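Long-range contacts in O-methyltransferase, putative (Bacillus cereus, PDB 3DUW), which probably transfers the methyl group of S-adenosylmethionine to a hydroxyl oxygen of its substrate, and is seen here with the by-product S-adenosyl-L-homocysteine bound: residues L63-T67 with F138-D142; R85-A91 with R111-G117; V168-V174 with I187-Y191. All coordinates share one frame; numbering follows the deposited sequence.

Interaction 1: residues L63-T67 with F138-D142; sequences LEIGT and FIDAD. With SAH (S-adenosyl-L-homocysteine), chain C.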
loop_
_atom_site.group_PDB
_atom_site.type_symbol
_atom_site.label_atom_id
_atom_site.label_comp_id
_atom_site.label_asym_id
_atom_site.label_seq_id
_atom_site.Cartn_x
_atom_site.Cartn_y
_atom_site.Cartn_z
ATOM N N LEU A 63 9.564 10.140 -10.447
ATOM C CA LEU A 63 10.249 11.272 -9.843
ATOM C C LEU A 63 10.396 10.969 -8.358
ATOM O O LEU A 63 9.409 10.676 -7.683
ATOM C CB LEU A 63 9.445 12.566 -10.014
ATOM C CG LEU A 63 9.951 13.775 -9.217
ATOM C CD1 LEU A 63 11.336 14.178 -9.709
ATOM C CD2 LEU A 63 8.980 14.939 -9.369
ATOM N N GLU A 64 11.629 11.009 -7.866
ATOM C CA GLU A 64 11.897 10.769 -6.454
ATOM C C GLU A 64 12.563 11.999 -5.864
ATOM O O GLU A 64 13.461 12.582 -6.477
ATOM C CB GLU A 64 12.821 9.564 -6.269
ATOM C CG GLU A 64 13.272 9.360 -4.832
ATOM C CD GLU A 64 14.133 8.134 -4.683
ATOM O OE1 GLU A 64 15.264 8.133 -5.219
ATOM O OE2 GLU A 64 13.674 7.163 -4.043
ATOM N N ILE A 65 12.108 12.409 -4.684
ATOM C CA ILE A 65 12.683 13.558 -4.002
ATOM C C ILE A 65 13.306 13.022 -2.714
ATOM O O ILE A 65 12.600 12.615 -1.791
ATOM C CB ILE A 65 11.604 14.620 -3.677
ATOM C CG1 ILE A 65 10.811 14.961 -4.945
ATOM C CG2 ILE A 65 12.267 15.871 -3.121
ATOM C CD1 ILE A 65 9.697 15.982 -4.736
ATOM N N GLY A 66 14.638 13.006 -2.677
ATOM C CA GLY A 66 15.366 12.495 -1.525
ATOM C C GLY A 66 15.998 11.158 -1.900
ATOM O O GLY A 66 15.370 10.109 -1.747
ATOM N N THR A 67 17.258 11.187 -2.347
ATOM C CA THR A 67 17.957 9.977 -2.792
ATOM C C THR A 67 18.805 9.232 -1.744
ATOM O O THR A 67 18.866 7.991 -1.783
ATOM C CB THR A 67 18.918 10.311 -3.970
ATOM O OG1 THR A 67 18.293 11.248 -4.864
ATOM C CG2 THR A 67 19.284 9.035 -4.711
ATOM N N PHE A 138 7.666 9.884 -5.552
ATOM C CA PHE A 138 7.986 9.482 -4.185
ATOM C C PHE A 138 8.627 10.662 -3.470
ATOM O O PHE A 138 9.716 11.104 -3.840
ATOM C CB PHE A 138 8.942 8.279 -4.206
ATOM C CG PHE A 138 9.295 7.744 -2.839
ATOM C CD1 PHE A 138 8.315 7.568 -1.866
ATOM C CD2 PHE A 138 10.606 7.387 -2.536
ATOM C CE1 PHE A 138 8.639 7.042 -0.609
ATOM C CE2 PHE A 138 10.936 6.862 -1.287
ATOM C CZ PHE A 138 9.949 6.690 -0.322
ATOM N N ILE A 139 7.932 11.185 -2.465
ATOM C CA ILE A 139 8.417 12.323 -1.693
ATOM C C ILE A 139 9.041 11.788 -0.413
ATOM O O ILE A 139 8.337 11.320 0.487
ATOM C CB ILE A 139 7.265 13.292 -1.373
ATOM C CG1 ILE A 139 6.571 13.706 -2.674
ATOM C CG2 ILE A 139 7.802 14.512 -0.647
ATOM C CD1 ILE A 139 5.371 14.615 -2.486
ATOM N N ASP A 140 10.366 11.867 -0.335
ATOM C CA ASP A 140 11.092 11.329 0.808
ATOM C C ASP A 140 12.378 12.098 1.108
ATOM O O ASP A 140 13.446 11.502 1.259
ATOM C CB ASP A 140 11.410 9.855 0.529
ATOM C CG ASP A 140 11.881 9.106 1.754
ATOM O OD1 ASP A 140 11.462 9.456 2.873
ATOM O OD2 ASP A 140 12.657 8.141 1.592
ATOM N N ALA A 141 12.268 13.418 1.208
ATOM C CA ALA A 141 13.426 14.257 1.491
ATOM C C ALA A 141 13.240 14.974 2.827
ATOM O O ALA A 141 12.996 14.332 3.850
ATOM C CB ALA A 141 13.619 15.264 0.357
ATOM N N ASP A 142 13.383 16.299 2.825
ATOM C CA ASP A 142 13.192 17.078 4.043
ATOM C C ASP A 142 11.694 17.328 4.140
ATOM O O ASP A 142 11.121 18.070 3.349
ATOM C CB ASP A 142 13.991 18.391 3.985
ATOM C CG ASP A 142 13.745 19.185 2.716
ATOM O OD1 ASP A 142 13.664 18.588 1.620
ATOM O OD2 ASP A 142 13.658 20.430 2.816
HETATM N N SAH C . 14.320 7.718 0.032
HETATM C CA SAH C . 15.755 7.335 0.302
HETATM C CB SAH C . 16.279 8.066 1.493
HETATM C CG SAH C . 16.310 9.575 1.438
HETATM S SD SAH C . 16.697 10.225 3.120
HETATM C C SAH C . 15.788 5.803 0.619
HETATM O O SAH C . 14.719 5.188 0.677
HETATM O OXT SAH C . 16.944 5.275 0.795
HETATM C "C5'" SAH C . 16.332 11.914 2.863
HETATM C "C4'" SAH C . 17.337 12.582 1.805
HETATM O "O4'" SAH C . 16.838 13.916 1.751
HETATM C "C3'" SAH C . 18.782 12.752 2.251
HETATM O "O3'" SAH C . 19.696 12.098 1.367
HETATM C "C2'" SAH C . 18.945 14.323 2.303
HETATM O "O2'" SAH C . 20.271 14.753 2.035
HETATM C "C1'" SAH C . 17.920 14.776 1.283
HETATM N N9 SAH C . 17.520 16.056 1.341
HETATM C C8 SAH C . 17.273 16.919 2.395
HETATM N N7 SAH C . 16.891 18.109 2.056
HETATM C C5 SAH C . 16.866 18.078 0.640
HETATM C C6 SAH C . 16.521 19.093 -0.325
HETATM N N6 SAH C . 16.138 20.335 0.002
HETATM N N1 SAH C . 16.611 18.701 -1.636
HETATM C C2 SAH C . 16.997 17.448 -2.018
HETATM N N3 SAH C . 17.336 16.451 -1.126
HETATM C C4 SAH C . 17.248 16.836 0.182
#
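Leu63 to Ile65 and Phe138 to Ile139 pair as parallel strands, Glu64 beside Phe138 and Ile65 beside Ile139, their end-to-end directions 27° apart. Phe138 grips the neighbouring strand with both backbone groups: its N gives a hydrogen bond to Leu63 O (2.9 Å), and its O takes one from Ile65 N. A third bond, Asp140 N to Ile65 O at 2.8 Å, is more bent (144° at the hydrogen) and continues the pairing past the strand ends. There Gly66 CA comes 3.5 Å from Asp140 O in a CA-H...O contact, with Ala141 CB also close to it.

Glu64 and Phe138 run side by side on one face of the sheet. With CG anti to the backbone N in both, the Glu64 chain extends along the phenyl group and sets OE2 at the ring edge, 3.4 Å from CD2, the carboxylate turned 46° from the ring. Both carboxylate oxygens are held elsewhere, OE2 by Ser72 and OE1 by Thr88 and Thr73. One ring face of Phe138 carries Asp140 CB, offset toward the rim. Ile65, on the opposite face of the sheet, sends CG2 to Ala141 CB in the following loop, at 3.8 Å.

The amino N of SAH donates to Gly66 O (3.2 Å). Asp140 OD2 lies improbably close to the same N, at 2.3 Å, so the detail of that bond is doubtful; Asp140 OD1 forms a salt bridge with Lys143. Near the adenine, Asp142 OD1 approaches N7 to 3.3 Å and is hydrogen-bonded to Tyr149. Adjacent parallel strands whose C-terminal loops hold the cofactor are characteristic of the Rossmann-like fold of class I methyltransferases.

Interaction 2: residues R85-A91 with R111-G117; sequences RVVTLEA and RVEVRTG. With SAH (S-adenosyl-L-homocysteine), chain C.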
loop_
_atom_site.group_PDB
_atom_site.type_symbol
_atom_site.label_atom_id
_atom_site.label_comp_id
_atom_site.label_asym_id
_atom_site.label_seq_id
_atom_site.Cartn_x
_atom_site.Cartn_y
_atom_site.Cartn_z
ATOM N N ARG A 85 12.053 5.349 -16.773
ATOM C CA ARG A 85 13.135 6.116 -16.184
ATOM C C ARG A 85 12.787 6.661 -14.810
ATOM O O ARG A 85 11.613 6.791 -14.452
ATOM C CB ARG A 85 13.525 7.279 -17.104
ATOM C CG ARG A 85 12.397 8.252 -17.410
ATOM C CD ARG A 85 12.897 9.428 -18.243
ATOM N NE ARG A 85 11.836 10.377 -18.576
ATOM C CZ ARG A 85 12.028 11.498 -19.266
ATOM N NH1 ARG A 85 13.244 11.811 -19.696
ATOM N NH2 ARG A 85 11.008 12.305 -19.533
ATOM N N VAL A 86 13.831 6.958 -14.046
ATOM C CA VAL A 86 13.696 7.527 -12.715
ATOM C C VAL A 86 14.582 8.759 -12.645
ATOM O O VAL A 86 15.730 8.733 -13.093
ATOM C CB VAL A 86 14.186 6.565 -11.605
ATOM C CG1 VAL A 86 14.037 7.236 -10.241
ATOM C CG2 VAL A 86 13.412 5.265 -11.647
ATOM N N VAL A 87 14.032 9.841 -12.112
ATOM C CA VAL A 87 14.776 11.072 -11.915
ATOM C C VAL A 87 14.689 11.280 -10.411
ATOM O O VAL A 87 13.593 11.400 -9.864
ATOM C CB VAL A 87 14.127 12.271 -12.634
ATOM C CG1 VAL A 87 14.883 13.543 -12.293
ATOM C CG2 VAL A 87 14.127 12.042 -14.139
ATOM N N THR A 88 15.835 11.294 -9.738
ATOM C CA THR A 88 15.850 11.466 -8.294
ATOM C C THR A 88 16.669 12.693 -7.894
ATOM O O THR A 88 17.722 12.974 -8.475
ATOM C CB THR A 88 16.371 10.176 -7.603
ATOM O OG1 THR A 88 16.272 10.321 -6.185
ATOM C CG2 THR A 88 17.809 9.876 -8.007
ATOM N N LEU A 89 16.166 13.420 -6.900
ATOM C CA LEU A 89 16.785 14.658 -6.433
ATOM C C LEU A 89 17.471 14.531 -5.074
ATOM O O LEU A 89 16.874 14.055 -4.105
ATOM C CB LEU A 89 15.713 15.751 -6.375
ATOM C CG LEU A 89 14.801 15.795 -7.608
ATOM C CD1 LEU A 89 13.805 16.932 -7.466
ATOM C CD2 LEU A 89 15.628 15.965 -8.872
ATOM N N GLU A 90 18.722 14.985 -5.008
ATOM C CA GLU A 90 19.509 14.910 -3.782
ATOM C C GLU A 90 20.323 16.185 -3.548
ATOM O O GLU A 90 21.078 16.619 -4.419
ATOM C CB GLU A 90 20.435 13.693 -3.853
ATOM C CG GLU A 90 21.381 13.539 -2.679
ATOM C CD GLU A 90 20.661 13.562 -1.347
ATOM O OE1 GLU A 90 19.656 12.829 -1.201
ATOM O OE2 GLU A 90 21.101 14.308 -0.444
ATOM N N ALA A 91 20.174 16.771 -2.366
ATOM C CA ALA A 91 20.875 18.007 -2.026
ATOM C C ALA A 91 22.356 17.834 -1.696
ATOM O O ALA A 91 23.168 18.701 -2.013
ATOM C CB ALA A 91 20.172 18.691 -0.867
ATOM N N ARG A 111 18.765 3.676 -16.433
ATOM C CA ARG A 111 17.372 3.989 -16.108
ATOM C C ARG A 111 17.228 5.113 -15.089
ATOM O O ARG A 111 16.130 5.637 -14.901
ATOM C CB ARG A 111 16.660 2.768 -15.514
ATOM C CG ARG A 111 16.360 1.620 -16.449
ATOM C CD ARG A 111 15.548 0.578 -15.692
ATOM N NE ARG A 111 15.225 -0.590 -16.502
ATOM C CZ ARG A 111 14.541 -1.639 -16.059
ATOM N NH1 ARG A 111 14.101 -1.672 -14.805
ATOM N NH2 ARG A 111 14.304 -2.661 -16.869
ATOM N N VAL A 112 18.320 5.479 -14.427
ATOM C CA VAL A 112 18.249 6.498 -13.390
ATOM C C VAL A 112 19.147 7.707 -13.564
ATOM O O VAL A 112 20.319 7.581 -13.915
ATOM C CB VAL A 112 18.574 5.884 -12.010
ATOM C CG1 VAL A 112 18.357 6.917 -10.916
ATOM C CG2 VAL A 112 17.725 4.649 -11.774
ATOM N N GLU A 113 18.575 8.876 -13.295
ATOM C CA GLU A 113 19.289 10.139 -13.353
ATOM C C GLU A 113 19.239 10.746 -11.958
ATOM O O GLU A 113 18.157 10.977 -11.417
ATOM C CB GLU A 113 18.631 11.101 -14.347
ATOM C CG GLU A 113 19.155 12.532 -14.246
ATOM C CD GLU A 113 18.574 13.449 -15.305
ATOM O OE1 GLU A 113 17.335 13.492 -15.448
ATOM O OE2 GLU A 113 19.364 14.131 -15.993
ATOM N N VAL A 114 20.408 10.970 -11.369
ATOM C CA VAL A 114 20.494 11.578 -10.049
ATOM C C VAL A 114 20.887 13.034 -10.269
ATOM O O VAL A 114 21.944 13.311 -10.841
ATOM C CB VAL A 114 21.579 10.907 -9.169
ATOM C CG1 VAL A 114 21.657 11.604 -7.821
ATOM C CG2 VAL A 114 21.267 9.435 -8.975
ATOM N N ARG A 115 20.038 13.961 -9.835
ATOM C CA ARG A 115 20.332 15.380 -9.996
ATOM C C ARG A 115 20.695 15.994 -8.648
ATOM O O ARG A 115 19.906 15.958 -7.702
ATOM C CB ARG A 115 19.136 16.124 -10.603
ATOM C CG ARG A 115 19.441 17.594 -10.881
ATOM C CD ARG A 115 18.333 18.307 -11.653
ATOM N NE ARG A 115 18.061 17.688 -12.945
ATOM C CZ ARG A 115 17.823 18.364 -14.065
ATOM N NH1 ARG A 115 17.829 19.691 -14.061
ATOM N NH2 ARG A 115 17.576 17.711 -15.191
ATOM N N THR A 116 21.897 16.555 -8.568
ATOM C CA THR A 116 22.374 17.165 -7.337
ATOM C C THR A 116 21.885 18.596 -7.180
ATOM O O THR A 116 21.901 19.375 -8.133
ATOM C CB THR A 116 23.912 17.181 -7.285
ATOM O OG1 THR A 116 24.407 15.844 -7.423
ATOM C CG2 THR A 116 24.392 17.764 -5.968
ATOM N N GLY A 117 21.459 18.935 -5.968
ATOM C CA GLY A 117 20.986 20.278 -5.693
ATOM C C GLY A 117 19.738 20.291 -4.837
ATOM O O GLY A 117 19.137 19.244 -4.585
HETATM N N SAH C . 14.320 7.718 0.032
HETATM C CA SAH C . 15.755 7.335 0.302
HETATM C CB SAH C . 16.279 8.066 1.493
HETATM C CG SAH C . 16.310 9.575 1.438
HETATM S SD SAH C . 16.697 10.225 3.120
HETATM C C SAH C . 15.788 5.803 0.619
HETATM O O SAH C . 14.719 5.188 0.677
HETATM O OXT SAH C . 16.944 5.275 0.795
HETATM C "C5'" SAH C . 16.332 11.914 2.863
HETATM C "C4'" SAH C . 17.337 12.582 1.805
HETATM O "O4'" SAH C . 16.838 13.916 1.751
HETATM C "C3'" SAH C . 18.782 12.752 2.251
HETATM O "O3'" SAH C . 19.696 12.098 1.367
HETATM C "C2'" SAH C . 18.945 14.323 2.303
HETATM O "O2'" SAH C . 20.271 14.753 2.035
HETATM C "C1'" SAH C . 17.920 14.776 1.283
HETATM N N9 SAH C . 17.520 16.056 1.341
HETATM C C8 SAH C . 17.273 16.919 2.395
HETATM N N7 SAH C . 16.891 18.109 2.056
HETATM C C5 SAH C . 16.866 18.078 0.640
HETATM C C6 SAH C . 16.521 19.093 -0.325
HETATM N N6 SAH C . 16.138 20.335 0.002
HETATM N N1 SAH C . 16.611 18.701 -1.636
HETATM C C2 SAH C . 16.997 17.448 -2.018
HETATM N N3 SAH C . 17.336 16.451 -1.126
HETATM C C4 SAH C . 17.248 16.836 0.182
#
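Glu90 and Ala91, at the cofactor end of strand 85-90, meet SAH directly, while the backbone of Glu90 bonds to Arg115 O and Gly117 N. The Glu90 carboxylate takes both ribose hydroxyls, O3' on OE1 and O2' on OE2, each at 2.7 Å; a bend at chi2 (53°) turns the chain away from strand 112-116 to reach them. Ala91 CB packs 3.6 Å from SAH C2. Leu68 N and Ser92 N donate to OE1 and OE2 respectively, forming a second shell that helps fix the carboxylate.

An acidic residue closing the second strand and binding the ribose diol is a hallmark of Rossmann-like methyltransferases, and here that strand belongs to the parallel beta-alpha-beta unit 85-90, 93-105, 112-116. Six backbone hydrogen bonds join its strands, nearly straight in the middle (Arg115 N to Thr88 O, 173°). Toward the cofactor, Gly117 N reaches Glu90 O at 2.8 Å, but tilted 34° from the carbonyl plane.

Farther back, Thr88 CG2 touches Val114 CG2 at 3.6 Å on the face that helices 93-105 and 71-77 pack against. On the opposite face Leu89 CD2 lies 3.9 Å from Arg115 CB; the Arg115 guanidinium forms a salt bridge with Glu129.

Interaction 3: residues V168-V174 with I187-Y191; sequences VVREGEV and IRRFY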
loop_
_atom_site.group_PDB
_atom_site.type_symbol
_atom_site.label_atom_id
_atom_site.label_comp_id
_atom_site.label_asym_id
_atom_site.label_seq_id
_atom_site.Cartn_x
_atom_site.Cartn_y
_atom_site.Cartn_z
ATOM N N VAL A 168 5.093 10.142 7.337
ATOM C CA VAL A 168 4.079 11.134 7.648
ATOM C C VAL A 168 3.263 10.866 8.913
ATOM O O VAL A 168 2.175 11.413 9.075
ATOM C CB VAL A 168 3.131 11.335 6.443
ATOM C CG1 VAL A 168 3.925 11.871 5.254
ATOM C CG2 VAL A 168 2.454 10.024 6.083
ATOM N N VAL A 169 3.790 10.028 9.803
ATOM C CA VAL A 169 3.126 9.728 11.078
ATOM C C VAL A 169 4.098 10.073 12.206
ATOM O O VAL A 169 3.703 10.627 13.234
ATOM C CB VAL A 169 2.683 8.250 11.147
ATOM C CG1 VAL A 169 2.279 7.874 12.565
ATOM C CG2 VAL A 169 1.504 8.041 10.203
ATOM N N ARG A 170 5.367 9.740 11.991
ATOM C CA ARG A 170 6.451 10.065 12.911
ATOM C C ARG A 170 6.179 9.799 14.392
ATOM O O ARG A 170 6.105 10.722 15.211
ATOM C CB ARG A 170 6.838 11.531 12.686
ATOM C CG ARG A 170 6.821 11.922 11.203
ATOM C CD ARG A 170 7.365 13.323 10.962
ATOM N NE ARG A 170 8.803 13.403 11.197
ATOM C CZ ARG A 170 9.739 13.049 10.319
ATOM N NH1 ARG A 170 9.410 12.589 9.116
ATOM N NH2 ARG A 170 11.017 13.145 10.648
ATOM N N GLU A 171 6.044 8.518 14.718
ATOM C CA GLU A 171 5.797 8.055 16.079
ATOM C C GLU A 171 4.530 8.637 16.701
ATOM O O GLU A 171 4.402 8.718 17.925
ATOM C CB GLU A 171 7.022 8.343 16.957
ATOM C CG GLU A 171 8.297 7.727 16.396
ATOM C CD GLU A 171 9.450 7.749 17.377
ATOM O OE1 GLU A 171 9.720 8.819 17.962
ATOM O OE2 GLU A 171 10.095 6.693 17.552
ATOM N N GLY A 172 3.589 9.024 15.843
ATOM C CA GLY A 172 2.328 9.572 16.307
ATOM C C GLY A 172 2.309 11.067 16.562
ATOM O O GLY A 172 1.264 11.623 16.901
ATOM N N GLU A 173 3.452 11.725 16.393
ATOM C CA GLU A 173 3.539 13.161 16.632
ATOM C C GLU A 173 2.757 13.998 15.627
ATOM O O GLU A 173 2.497 15.180 15.861
ATOM C CB GLU A 173 5.006 13.594 16.641
ATOM C CG GLU A 173 5.776 13.104 17.856
ATOM C CD GLU A 173 7.249 13.448 17.786
ATOM O OE1 GLU A 173 7.571 14.601 17.431
ATOM O OE2 GLU A 173 8.083 12.570 18.096
ATOM N N VAL A 174 2.373 13.386 14.513
ATOM C CA VAL A 174 1.629 14.095 13.480
ATOM C C VAL A 174 0.341 14.743 14.001
ATOM O O VAL A 174 -0.141 15.713 13.422
ATOM C CB VAL A 174 1.287 13.147 12.298
ATOM C CG1 VAL A 174 0.386 12.016 12.767
ATOM C CG2 VAL A 174 0.638 13.928 11.170
ATOM N N ILE A 187 4.624 18.010 7.663
ATOM C CA ILE A 187 3.735 16.914 7.301
ATOM C C ILE A 187 2.276 17.314 7.512
ATOM O O ILE A 187 1.417 16.969 6.706
ATOM C CB ILE A 187 4.070 15.635 8.106
ATOM C CG1 ILE A 187 5.408 15.058 7.624
ATOM C CG2 ILE A 187 2.953 14.617 7.969
ATOM C CD1 ILE A 187 5.445 14.717 6.147
ATOM N N ARG A 188 1.990 18.047 8.585
ATOM C CA ARG A 188 0.619 18.481 8.820
ATOM C C ARG A 188 0.163 19.425 7.698
ATOM O O ARG A 188 -0.974 19.336 7.238
ATOM C CB ARG A 188 0.498 19.153 10.195
ATOM C CG ARG A 188 0.566 18.156 11.358
ATOM C CD ARG A 188 0.547 18.852 12.714
ATOM N NE ARG A 188 -0.652 19.659 12.911
ATOM C CZ ARG A 188 -1.836 19.179 13.277
ATOM N NH1 ARG A 188 -1.995 17.884 13.501
ATOM N NH2 ARG A 188 -2.863 20.004 13.421
ATOM N N ARG A 189 1.050 20.314 7.252
ATOM C CA ARG A 189 0.739 21.243 6.161
ATOM C C ARG A 189 0.425 20.429 4.898
ATOM O O ARG A 189 -0.434 20.799 4.095
ATOM C CB ARG A 189 1.939 22.156 5.874
ATOM C CG ARG A 189 2.360 23.094 7.002
ATOM C CD ARG A 189 1.286 24.124 7.307
ATOM N NE ARG A 189 0.277 23.592 8.215
ATOM C CZ ARG A 189 0.507 23.312 9.493
ATOM N NH1 ARG A 189 1.711 23.519 10.013
ATOM N NH2 ARG A 189 -0.463 22.821 10.251
ATOM N N PHE A 190 1.151 19.326 4.735
ATOM C CA PHE A 190 1.006 18.412 3.604
ATOM C C PHE A 190 -0.393 17.777 3.594
ATOM O O PHE A 190 -1.079 17.799 2.573
ATOM C CB PHE A 190 2.118 17.358 3.720
ATOM C CG PHE A 190 2.151 16.336 2.616
ATOM C CD1 PHE A 190 2.108 16.704 1.277
ATOM C CD2 PHE A 190 2.324 14.989 2.930
ATOM C CE1 PHE A 190 2.244 15.740 0.265
ATOM C CE2 PHE A 190 2.462 14.026 1.933
ATOM C CZ PHE A 190 2.423 14.396 0.601
ATOM N N TYR A 191 -0.820 17.224 4.728
ATOM C CA TYR A 191 -2.152 16.618 4.827
ATOM C C TYR A 191 -3.210 17.667 4.469
ATOM O O TYR A 191 -4.126 17.410 3.685
ATOM C CB TYR A 191 -2.424 16.127 6.256
ATOM C CG TYR A 191 -1.857 14.769 6.618
ATOM C CD1 TYR A 191 -2.597 13.604 6.418
ATOM C CD2 TYR A 191 -0.607 14.658 7.224
ATOM C CE1 TYR A 191 -2.107 12.361 6.824
ATOM C CE2 TYR A 191 -0.107 13.424 7.631
ATOM C CZ TYR A 191 -0.866 12.278 7.430
ATOM O OH TYR A 191 -0.395 11.052 7.855
#
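Val168 crosses Ile187 at about a right angle, its CG1 pressed against CD1 at 3.3 Å, closer than ordinary van der Waals contact and so a tight point in the packing. CG2 of the same isoleucine sits 3.6 Å from Val168 CB, so both branches of Ile187 press on the same side of the valine. Val168 CG1 also meets the edge of the Phe190 ring near its plane, at CD2.

Tyr191 comes in one helical turn beyond Ile187. Its hydroxyl donates to Val168 O (2.9 Å), approaching from above the carbonyl plane, 44° out of it, while the carbonyl oxygen itself lies in the plane of the ring. Val174 CG2 packs 3.7 Å from Tyr191 CE2 and 4.0 Å from Ile187 CG2, bridging the two helix residues.

A second polar link lies farther along the loop, at the 3-10 turn holding Val174. The Arg188 chain bends at chi3 (59°), bringing NH1 round to Val174 O at 2.9 Å; here donor and acceptor are nearly coplanar, the oxygen only 2° out of the guanidinium plane.

The contact thus ties the loop following strand 162-166 to helix 182-196. Ile217 of strand 214-221 packs against Val168, Phe190 and Tyr191, and Asn146 of helix 146-155 touches Ile187 and Phe190. Tyr13 of the second subunit meets the Tyr191 ring edge-to-face and packs on Val174 and Arg188, placing this loop-helix junction at the dimer interface.

Overall arrangement
Interactions 1 and 2 share one mixed sheet, in which strands 112-116, 85-90, 61-65 and 136-139 are successive neighbours; their centres lie about 9 Å apart. Along the chain interaction 2 is nested inside the loop closed by interaction 1, and both touch SAH: one at its amino group and adenine, the other at its ribose and adenine, so adjacent strand ends share out the cofactor. Interaction 3 follows later, its centre about 16 Å from that of interaction 1, which it meets through packing of Ile139 on Phe190. It lies about 26 Å from interaction 2, centre to centre, on the opposite side of the chain's centre, so the part of this contact that touches the second subunit lies far from the ribose end of the pocket.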